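Local coordinates for monosaccharide ABC transporter substrate-binding protein, CUT2 family (Acidothermus cellulolyticus, PDB 4RU1) that probably serves an ABC-type sugar importer as its solute-binding protein, holding myo-inositol in the cleft between two lobes, at residues P103-I111 with G118-E127; D201-Q212 with A225-V236. One frame throughout, in Å; residues are numbered along the deposited sequence.

Contact 1. Residues P103-I111 with G118-E127; sequences PVVAFNAGI and GALMYFGQDE. With INS (1,2,3,4,5,6-hexahydroxy-cyclohexane), chain M.
With CG trans to the backbone N (chi1 -175°), Tyr122 lays its phenol under the 108-111 loop, and the similar torsion of Ile111 (-170°) carries CG1 along the ring, 3.7 Å from Tyr122 CE2. The backbone puts Ile111 CA over one ring face in a CH-pi contact, 3.7 Å from the Tyr122 centroid, while Phe107 CA lies over the opposite face. Water 2, in the ring plane 2.6 Å from Tyr122 OH, has Asn108 O and Gln125 O within bonding reach, among more acceptors than its protons can serve. Backbone ladder bonds pair the parallel strands, from Leu120 N to Val104 O (2.8 Å, 179° at the hydrogen) through to Asn108 N and Phe123 O (3.0 Å). Past this rung the Asn108 amide grips inositol twice: OD1 accepts from INS O5 at 2.7 Å, and ND2, also bonded to Glu256 OE1, donates to INS O6 at 2.9 Å. Water 4 can probably bridge INS O6, Asn108 O and Glu127 OE2; Arg161 forms a salt bridge with Glu127 OE1. Strand 104-107, helix 114-117 and strand 121-124 make a beta-alpha-beta unit of the periplasmic binding protein fold, with helix 253-270 on its Val105-Phe123 face and strand 79-82 along the other edge of 104-107.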
loop_
_atom_site.group_PDB
_atom_site.type_symbol
_atom_site.label_atom_id
_atom_site.label_comp_id
_atom_site.label_asym_id
_atom_site.label_seq_id
_atom_site.Cartn_x
_atom_site.Cartn_y
_atom_site.Cartn_z
ATOM N N PRO A 103 21.341 -0.322 -9.548
ATOM C CA PRO A 103 20.027 0.054 -10.084
ATOM C C PRO A 103 18.944 -0.023 -9.015
ATOM O O PRO A 103 18.940 -0.983 -8.191
ATOM C CB PRO A 103 19.787 -0.995 -11.136
ATOM C CG PRO A 103 20.506 -2.181 -10.706
ATOM C CD PRO A 103 21.777 -1.612 -10.096
ATOM N N VAL A 104 18.076 0.982 -9.000
ATOM C CA VAL A 104 16.970 0.979 -8.045
ATOM C C VAL A 104 15.625 1.074 -8.752
ATOM O O VAL A 104 15.458 1.751 -9.791
ATOM C CB VAL A 104 17.086 2.100 -7.018
ATOM C CG1 VAL A 104 17.046 3.401 -7.753
ATOM C CG2 VAL A 104 15.972 2.019 -6.004
ATOM N N VAL A 105 14.703 0.325 -8.190
ATOM C CA VAL A 105 13.287 0.361 -8.546
ATOM C C VAL A 105 12.532 0.743 -7.304
ATOM O O VAL A 105 12.864 0.261 -6.225
ATOM C CB VAL A 105 12.811 -0.936 -9.175
ATOM C CG1 VAL A 105 11.281 -0.984 -9.373
ATOM C CG2 VAL A 105 13.496 -1.099 -10.546
ATOM N N ALA A 106 11.541 1.642 -7.453
ATOM C CA ALA A 106 10.687 2.084 -6.334
ATOM C C ALA A 106 9.333 1.417 -6.452
ATOM O O ALA A 106 8.933 1.003 -7.548
ATOM C CB ALA A 106 10.602 3.574 -6.214
ATOM N N PHE A 107 8.660 1.199 -5.347
ATOM C CA PHE A 107 7.391 0.561 -5.419
ATOM C C PHE A 107 6.571 0.939 -4.181
ATOM O O PHE A 107 7.107 1.433 -3.164
ATOM C CB PHE A 107 7.498 -0.979 -5.607
ATOM C CG PHE A 107 7.961 -1.709 -4.378
ATOM C CD1 PHE A 107 9.286 -1.715 -3.992
ATOM C CD2 PHE A 107 7.055 -2.477 -3.674
ATOM C CE1 PHE A 107 9.711 -2.387 -2.835
ATOM C CE2 PHE A 107 7.462 -3.121 -2.509
ATOM C CZ PHE A 107 8.771 -3.116 -2.135
ATOM N N ASN A 108 5.251 0.798 -4.306
ATOM C CA ASN A 108 4.259 0.901 -3.258
ATOM C C ASN A 108 4.021 2.354 -2.737
ATOM O O ASN A 108 2.862 2.778 -2.667
ATOM C CB ASN A 108 4.538 0.038 -2.075
ATOM C CG ASN A 108 3.449 0.136 -1.049
ATOM O OD1 ASN A 108 3.615 0.840 -0.047
ATOM N ND2 ASN A 108 2.336 -0.500 -1.263
ATOM N N ALA A 109 5.083 3.077 -2.377
ATOM C CA ALA A 109 4.968 4.442 -1.924
ATOM C C ALA A 109 5.967 5.302 -2.611
ATOM O O ALA A 109 7.107 4.916 -2.719
ATOM C CB ALA A 109 5.148 4.535 -0.450
ATOM N N GLY A 110 5.564 6.533 -2.935
ATOM C CA GLY A 110 6.417 7.564 -3.541
ATOM C C GLY A 110 6.233 7.763 -5.038
ATOM O O GLY A 110 7.187 8.084 -5.705
ATOM N N ILE A 111 5.036 7.565 -5.569
ATOM C CA ILE A 111 4.823 7.608 -7.000
ATOM C C ILE A 111 5.204 9.017 -7.579
ATOM O O ILE A 111 5.650 9.088 -8.692
ATOM C CB ILE A 111 3.367 7.229 -7.372
ATOM C CG1 ILE A 111 3.233 7.051 -8.895
ATOM C CG2 ILE A 111 2.356 8.317 -6.892
ATOM C CD1 ILE A 111 1.912 6.457 -9.306
ATOM N N GLY A 118 16.417 9.245 -9.245
ATOM C CA GLY A 118 17.223 8.374 -10.148
ATOM C C GLY A 118 16.794 6.917 -10.217
ATOM O O GLY A 118 17.373 6.141 -10.901
ATOM N N ALA A 119 15.843 6.547 -9.369
ATOM C CA ALA A 119 15.169 5.278 -9.531
ATOM C C ALA A 119 14.682 5.116 -11.017
ATOM O O ALA A 119 14.223 6.066 -11.636
ATOM C CB ALA A 119 14.048 5.108 -8.565
ATOM N N LEU A 120 14.806 3.879 -11.512
ATOM C CA LEU A 120 14.585 3.602 -12.949
ATOM C C LEU A 120 13.106 3.454 -13.257
ATOM O O LEU A 120 12.693 3.702 -14.377
ATOM C CB LEU A 120 15.242 2.288 -13.411
ATOM C CG LEU A 120 16.737 2.164 -13.221
ATOM C CD1 LEU A 120 17.282 0.757 -13.470
ATOM C CD2 LEU A 120 17.388 3.194 -14.107
ATOM N N MET A 121 12.345 2.924 -12.308
ATOM C CA MET A 121 10.970 2.500 -12.569
ATOM C C MET A 121 10.156 2.609 -11.260
ATOM O O MET A 121 10.736 2.726 -10.159
ATOM C CB MET A 121 10.953 1.073 -12.969
ATOM C CG MET A 121 11.562 0.633 -14.287
ATOM S SD MET A 121 11.607 -1.104 -14.703
ATOM C CE MET A 121 13.367 -1.525 -14.390
ATOM N N TYR A 122 8.846 2.523 -11.348
ATOM C CA TYR A 122 8.001 2.514 -10.181
ATOM C C TYR A 122 6.829 1.623 -10.416
ATOM O O TYR A 122 6.255 1.667 -11.521
ATOM C CB TYR A 122 7.407 3.886 -9.883
ATOM C CG TYR A 122 6.594 3.994 -8.586
ATOM C CD1 TYR A 122 7.141 4.314 -7.364
ATOM C CD2 TYR A 122 5.217 3.791 -8.615
ATOM C CE1 TYR A 122 6.371 4.349 -6.194
ATOM C CE2 TYR A 122 4.415 3.818 -7.431
ATOM C CZ TYR A 122 5.031 4.142 -6.229
ATOM O OH TYR A 122 4.306 4.278 -5.076
ATOM N N PHE A 123 6.442 0.815 -9.437
ATOM C CA PHE A 123 5.237 -0.096 -9.477
ATOM C C PHE A 123 4.319 0.187 -8.302
ATOM O O PHE A 123 4.735 0.080 -7.125
ATOM C CB PHE A 123 5.691 -1.587 -9.444
ATOM C CG PHE A 123 6.563 -1.950 -10.620
ATOM C CD1 PHE A 123 7.897 -1.702 -10.555
ATOM C CD2 PHE A 123 6.002 -2.335 -11.841
ATOM C CE1 PHE A 123 8.707 -1.941 -11.669
ATOM C CE2 PHE A 123 6.802 -2.578 -12.949
ATOM C CZ PHE A 123 8.154 -2.373 -12.835
ATOM N N GLY A 124 3.083 0.572 -8.622
ATOM C CA GLY A 124 2.030 0.724 -7.643
ATOM C C GLY A 124 0.862 1.399 -8.194
ATOM O O GLY A 124 0.735 1.588 -9.417
ATOM N N GLN A 125 0.015 1.900 -7.307
ATOM C CA GLN A 125 -1.159 2.623 -7.784
ATOM C C GLN A 125 -1.052 4.087 -7.442
ATOM O O GLN A 125 -0.369 4.494 -6.458
ATOM C CB GLN A 125 -2.444 1.944 -7.294
ATOM C CG GLN A 125 -3.266 2.582 -6.225
ATOM C CD GLN A 125 -4.246 1.661 -5.552
ATOM O OE1 GLN A 125 -4.726 0.721 -6.174
ATOM N NE2 GLN A 125 -4.534 1.922 -4.302
ATOM N N ASP A 126 -1.700 4.907 -8.265
ATOM C CA ASP A 126 -1.648 6.313 -8.094
ATOM C C ASP A 126 -2.678 6.597 -7.023
ATOM O O ASP A 126 -3.881 6.393 -7.233
ATOM C CB ASP A 126 -2.014 7.020 -9.428
ATOM C CG ASP A 126 -1.967 8.562 -9.300
ATOM O OD1 ASP A 126 -2.332 9.124 -8.248
ATOM O OD2 ASP A 126 -1.626 9.247 -10.276
ATOM N N GLU A 127 -2.184 6.973 -5.867
ATOM C CA GLU A 127 -3.005 7.010 -4.691
ATOM C C GLU A 127 -3.969 8.226 -4.661
ATOM O O GLU A 127 -5.060 8.152 -4.097
ATOM C CB GLU A 127 -2.167 6.947 -3.417
ATOM C CG GLU A 127 -1.341 5.668 -3.224
ATOM C CD GLU A 127 -2.157 4.376 -3.097
ATOM O OE1 GLU A 127 -3.390 4.400 -3.193
ATOM O OE2 GLU A 127 -1.493 3.324 -2.927
HETATM C C1 INS M . -1.261 -0.250 2.154
HETATM C C2 INS M . -1.485 -0.371 3.654
HETATM C C3 INS M . -0.141 -0.608 4.343
HETATM C C4 INS M . 0.918 0.397 3.949
HETATM C C5 INS M . 1.139 0.427 2.471
HETATM C C6 INS M . -0.128 0.666 1.695
HETATM O O1 INS M . -2.470 0.039 1.436
HETATM O O2 INS M . -1.956 0.918 4.082
HETATM O O3 INS M . -0.406 -0.509 5.756
HETATM O O4 INS M . 2.168 0.119 4.630
HETATM O O5 INS M . 2.056 1.469 2.070
HETATM O O6 INS M . 0.101 0.561 0.259
HETATM O O HOH W 1 18.645 3.480 -10.509
HETATM O O HOH W 2 1.750 4.291 -4.888
HETATM O O HOH W 3 0.310 1.762 -4.417
HETATM O O HOH W 4 0.507 2.767 -1.141
#

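Contact 2. Residues D201-Q212 with A225-V236. With INS (1,2,3,4,5,6-hexahydroxy-cyclohexane), chain M.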
loop_
_atom_site.group_PDB
_atom_site.type_symbol
_atom_site.label_atom_id
_atom_site.label_comp_id
_atom_site.label_asym_id
_atom_site.label_seq_id
_atom_site.Cartn_x
_atom_site.Cartn_y
_atom_site.Cartn_z
ATOM N N ASP A 201 -21.423 8.546 8.151
ATOM C CA ASP A 201 -22.122 7.473 7.515
ATOM C C ASP A 201 -21.251 6.539 6.681
ATOM O O ASP A 201 -21.722 5.530 6.208
ATOM C CB ASP A 201 -23.345 7.972 6.694
ATOM C CG ASP A 201 -23.008 8.867 5.568
ATOM O OD1 ASP A 201 -21.859 9.269 5.368
ATOM O OD2 ASP A 201 -23.969 9.179 4.813
ATOM N N LEU A 202 -19.990 6.914 6.419
ATOM C CA LEU A 202 -19.045 5.981 5.738
ATOM C C LEU A 202 -17.667 6.175 6.437
ATOM O O LEU A 202 -17.210 7.339 6.607
ATOM C CB LEU A 202 -18.928 6.295 4.245
ATOM C CG LEU A 202 -17.979 5.418 3.460
ATOM C CD1 LEU A 202 -18.455 3.954 3.443
ATOM C CD2 LEU A 202 -17.790 5.966 2.044
ATOM N N VAL A 203 -17.038 5.048 6.760
ATOM C CA VAL A 203 -15.641 5.025 7.238
ATOM C C VAL A 203 -14.864 4.377 6.080
ATOM O O VAL A 203 -15.202 3.265 5.618
ATOM C CB VAL A 203 -15.494 4.112 8.499
ATOM C CG1 VAL A 203 -14.063 3.977 8.979
ATOM C CG2 VAL A 203 -16.428 4.603 9.628
ATOM N N ILE A 204 -13.842 5.083 5.593
ATOM C CA ILE A 204 -12.858 4.487 4.647
ATOM C C ILE A 204 -11.552 4.235 5.350
ATOM O O ILE A 204 -10.932 5.177 5.893
ATOM C CB ILE A 204 -12.602 5.389 3.432
ATOM C CG1 ILE A 204 -13.886 5.607 2.677
ATOM C CG2 ILE A 204 -11.551 4.743 2.505
ATOM C CD1 ILE A 204 -13.730 6.520 1.468
ATOM N N THR A 205 -11.206 2.931 5.459
ATOM C CA THR A 205 -9.970 2.497 6.045
ATOM C C THR A 205 -8.913 2.319 4.959
ATOM O O THR A 205 -9.256 2.047 3.791
ATOM C CB THR A 205 -10.133 1.222 6.884
ATOM O OG1 THR A 205 -10.645 0.173 6.062
ATOM C CG2 THR A 205 -10.993 1.522 8.065
ATOM N N LEU A 206 -7.628 2.538 5.316
ATOM C CA LEU A 206 -6.503 2.541 4.371
ATOM C C LEU A 206 -5.680 1.227 4.357
ATOM O O LEU A 206 -4.599 1.127 3.713
ATOM C CB LEU A 206 -5.609 3.722 4.522
ATOM C CG LEU A 206 -6.300 5.055 4.487
ATOM C CD1 LEU A 206 -5.291 6.202 4.499
ATOM C CD2 LEU A 206 -7.331 5.274 3.444
ATOM N N GLY A 207 -6.188 0.205 5.055
ATOM C CA GLY A 207 -5.673 -1.129 4.990
ATOM C C GLY A 207 -6.682 -2.118 5.492
ATOM O O GLY A 207 -7.566 -1.765 6.327
ATOM N N ALA A 208 -6.541 -3.336 5.035
ATOM C CA ALA A 208 -7.502 -4.404 5.396
ATOM C C ALA A 208 -7.535 -4.768 6.896
ATOM O O ALA A 208 -8.601 -5.006 7.436
ATOM C CB ALA A 208 -7.233 -5.638 4.532
ATOM N N PRO A 209 -6.380 -4.781 7.579
ATOM C CA PRO A 209 -6.439 -5.015 9.012
ATOM C C PRO A 209 -7.221 -3.945 9.732
ATOM O O PRO A 209 -7.993 -4.236 10.658
ATOM C CB PRO A 209 -4.983 -5.064 9.419
ATOM C CG PRO A 209 -4.274 -5.502 8.196
ATOM C CD PRO A 209 -4.996 -4.825 7.087
ATOM N N ILE A 210 -7.080 -2.704 9.295
ATOM C CA ILE A 210 -7.820 -1.570 9.951
ATOM C C ILE A 210 -9.311 -1.686 9.625
ATOM O O ILE A 210 -10.203 -1.399 10.469
ATOM C CB ILE A 210 -7.285 -0.218 9.468
ATOM C CG1 ILE A 210 -5.771 -0.080 9.669
ATOM C CG2 ILE A 210 -7.988 0.904 10.232
ATOM C CD1 ILE A 210 -5.303 -0.440 11.047
ATOM N N ALA A 211 -9.661 -2.102 8.383
ATOM C CA ALA A 211 -11.017 -2.459 8.064
ATOM C C ALA A 211 -11.658 -3.374 9.073
ATOM O O ALA A 211 -12.814 -3.114 9.473
ATOM C CB ALA A 211 -11.163 -3.100 6.722
ATOM N N GLN A 212 -10.944 -4.407 9.517
ATOM C CA GLN A 212 -11.521 -5.344 10.480
ATOM C C GLN A 212 -11.909 -4.676 11.749
ATOM O O GLN A 212 -12.975 -4.911 12.293
ATOM C CB GLN A 212 -10.574 -6.515 10.769
ATOM C CG GLN A 212 -10.030 -7.236 9.590
ATOM C CD GLN A 212 -11.124 -7.665 8.674
ATOM O OE1 GLN A 212 -12.068 -8.300 9.151
ATOM N NE2 GLN A 212 -11.031 -7.340 7.337
ATOM N N ALA A 225 -22.996 3.696 10.392
ATOM C CA ALA A 225 -22.032 3.916 9.342
ATOM C C ALA A 225 -21.677 2.614 8.584
ATOM O O ALA A 225 -21.605 1.510 9.178
ATOM C CB ALA A 225 -20.757 4.501 9.963
ATOM N N LYS A 226 -21.458 2.744 7.292
ATOM C CA LYS A 226 -20.906 1.658 6.523
ATOM C C LYS A 226 -19.365 1.776 6.498
ATOM O O LYS A 226 -18.842 2.759 6.914
ATOM C CB LYS A 226 -21.448 1.679 5.095
ATOM C CG LYS A 226 -22.960 1.785 4.978
ATOM C CD LYS A 226 -23.656 0.603 5.531
ATOM C CE LYS A 226 -25.147 0.958 5.682
ATOM N NZ LYS A 226 -26.010 -0.242 5.534
ATOM N N ILE A 227 -18.699 0.741 6.003
ATOM C CA ILE A 227 -17.216 0.654 5.973
ATOM C C ILE A 227 -16.847 0.265 4.530
ATOM O O ILE A 227 -17.492 -0.587 3.920
ATOM C CB ILE A 227 -16.664 -0.414 6.947
ATOM C CG1 ILE A 227 -17.194 -0.234 8.392
ATOM C CG2 ILE A 227 -15.155 -0.406 6.967
ATOM C CD1 ILE A 227 -18.394 -1.020 8.764
ATOM N N ALA A 228 -15.764 0.858 4.043
ATOM C CA ALA A 228 -15.091 0.536 2.768
ATOM C C ALA A 228 -13.616 0.583 3.008
ATOM O O ALA A 228 -13.164 1.223 3.986
ATOM C CB ALA A 228 -15.499 1.488 1.704
ATOM N N THR A 229 -12.819 -0.131 2.202
ATOM C CA THR A 229 -11.380 -0.196 2.506
ATOM C C THR A 229 -10.531 -0.194 1.264
ATOM O O THR A 229 -10.966 -0.574 0.136
ATOM C CB THR A 229 -11.060 -1.464 3.314
ATOM O OG1 THR A 229 -9.763 -1.325 3.922
ATOM C CG2 THR A 229 -11.162 -2.731 2.509
ATOM N N PHE A 230 -9.283 0.179 1.486
ATOM C CA PHE A 230 -8.227 -0.187 0.579
ATOM C C PHE A 230 -7.739 -1.576 0.962
ATOM O O PHE A 230 -7.555 -1.861 2.198
ATOM C CB PHE A 230 -7.095 0.848 0.654
ATOM C CG PHE A 230 -7.405 2.156 0.039
ATOM C CD1 PHE A 230 -8.282 3.066 0.610
ATOM C CD2 PHE A 230 -6.804 2.504 -1.132
ATOM C CE1 PHE A 230 -8.546 4.250 -0.007
ATOM C CE2 PHE A 230 -7.084 3.670 -1.770
ATOM C CZ PHE A 230 -7.927 4.584 -1.215
ATOM N N ASP A 231 -7.455 -2.432 -0.039
ATOM C CA ASP A 231 -6.744 -3.735 0.085
ATOM C C ASP A 231 -7.622 -4.879 0.514
ATOM O O ASP A 231 -8.692 -4.740 1.099
ATOM C CB ASP A 231 -5.562 -3.648 1.103
ATOM C CG ASP A 231 -4.555 -2.572 0.783
ATOM O OD1 ASP A 231 -4.336 -2.241 -0.406
ATOM O OD2 ASP A 231 -3.924 -2.049 1.732
ATOM N N PHE A 232 -7.067 -6.064 0.293
ATOM C CA PHE A 232 -7.644 -7.300 0.761
ATOM C C PHE A 232 -6.821 -7.882 1.889
ATOM O O PHE A 232 -5.629 -7.677 1.923
ATOM C CB PHE A 232 -7.656 -8.337 -0.396
ATOM C CG PHE A 232 -8.732 -8.107 -1.410
ATOM C CD1 PHE A 232 -8.611 -7.156 -2.396
ATOM C CD2 PHE A 232 -9.923 -8.773 -1.286
ATOM C CE1 PHE A 232 -9.635 -6.958 -3.324
ATOM C CE2 PHE A 232 -10.986 -8.547 -2.177
ATOM C CZ PHE A 232 -10.825 -7.647 -3.193
ATOM N N ASN A 233 -7.468 -8.636 2.767
ATOM C CA ASN A 233 -6.828 -9.723 3.518
ATOM C C ASN A 233 -7.752 -10.943 3.430
ATOM O O ASN A 233 -8.725 -10.923 2.647
ATOM C CB ASN A 233 -6.549 -9.302 4.976
ATOM C CG ASN A 233 -7.800 -9.173 5.809
ATOM O OD1 ASN A 233 -8.921 -9.362 5.344
ATOM N ND2 ASN A 233 -7.608 -8.779 7.053
ATOM N N THR A 234 -7.473 -11.961 4.225
ATOM C CA THR A 234 -8.152 -13.211 4.083
ATOM C C THR A 234 -9.643 -13.047 4.388
ATOM O O THR A 234 -10.479 -13.835 3.904
ATOM C CB THR A 234 -7.557 -14.326 4.983
ATOM O OG1 THR A 234 -7.574 -13.944 6.361
ATOM C CG2 THR A 234 -6.136 -14.597 4.612
ATOM N N GLN A 235 -9.974 -12.002 5.189
ATOM C CA GLN A 235 -11.341 -11.789 5.647
ATOM C C GLN A 235 -12.233 -10.930 4.738
ATOM O O GLN A 235 -13.450 -10.956 4.829
ATOM C CB GLN A 235 -11.300 -11.163 7.046
ATOM C CG GLN A 235 -10.692 -12.088 8.099
ATOM C CD GLN A 235 -10.358 -11.341 9.360
ATOM O OE1 GLN A 235 -11.033 -11.463 10.379
ATOM N NE2 GLN A 235 -9.326 -10.538 9.288
ATOM N N VAL A 236 -11.599 -10.113 3.891
ATOM C CA VAL A 236 -12.314 -9.138 3.092
ATOM C C VAL A 236 -13.332 -9.724 2.104
ATOM O O VAL A 236 -14.418 -9.235 1.996
ATOM C CB VAL A 236 -11.286 -8.213 2.414
ATOM C CG1 VAL A 236 -11.953 -7.356 1.359
ATOM C CG2 VAL A 236 -10.673 -7.287 3.470
HETATM C C1 INS M . -1.261 -0.250 2.154
HETATM C C2 INS M . -1.485 -0.371 3.654
HETATM C C3 INS M . -0.141 -0.608 4.343
HETATM C C4 INS M . 0.918 0.397 3.949
HETATM C C5 INS M . 1.139 0.427 2.471
HETATM C C6 INS M . -0.128 0.666 1.695
HETATM O O1 INS M . -2.470 0.039 1.436
HETATM O O2 INS M . -1.956 0.918 4.082
HETATM O O3 INS M . -0.406 -0.509 5.756
HETATM O O4 INS M . 2.168 0.119 4.630
HETATM O O5 INS M . 2.056 1.469 2.070
HETATM O O6 INS M . 0.101 0.561 0.259
HETATM O O HOH W 5 -3.846 -3.684 3.936
#
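The Phe230 ring has Thr205 O at its edge, in plane, 3.5 Å from CD1, and Ile204 CG2 also at the edge, 3.9 Å from Phe230 CE1. Leu206 runs alongside it, its CD2 reaching Phe230 CD1 at 3.7 Å. Farther on, the amides of Gln212 and Gln235 are stacked, with planes 29° apart. Thr205 OG1 and Thr229 OG1 approach to 2.8 Å; Thr229 OG1, trans to its backbone N (chi1 -164°), also donates to Phe230 O. Strands 202-205 and 226-230 run parallel, 19° apart, with ladder bonds such as Ala228 N to Val203 O (2.9 Å), and helix 208-220 joins them: a beta-alpha-beta unit of the periplasmic binding protein fold. Both strand ends deliver ligand groups, Leu206 O accepting from INS O2 (2.7 Å) and Asp231 OD2 from INS O1 (2.6 Å). Water 5 ties the same carboxylate oxygen to Ala208 N. Asn233 packs its CB on Ala208 CB, and Asn233 OD1 accepts from Gln235 N (2.8 Å) above the carbonyl plane, with a weaker bond from Val236 N. With an alanine here, Gln235 N is likely to lose this acceptor and Val236 N to keep only the backbone O of that residue, leaving the turn into helix 236-241 less firmly held. Gln212 NE2 bonds Ala208 O only weakly and has its stronger partner in Glu239 OE1.

Contact 1 closes before contact 2 opens along the chain, and their centres lie 24 Å apart on opposite sides of the chain's centre. Each is a parallel beta-alpha-beta unit, but in a different sheet: 103-111 with 118-127 in the all-parallel one, 201-212 with 225-236 in the mixed one. The C-terminal ends of their strands converge on the same inositol, which both contacts bind, as expected for a two-lobed binding protein with its ligand in the cleft. There they also touch directly, Gln125 NE2 lying 3.9 Å from Phe230 CD2. Arg161 of helix 156-168 reaches both contacts and the inositol, packing against Leu206 and Phe230 of contact 2.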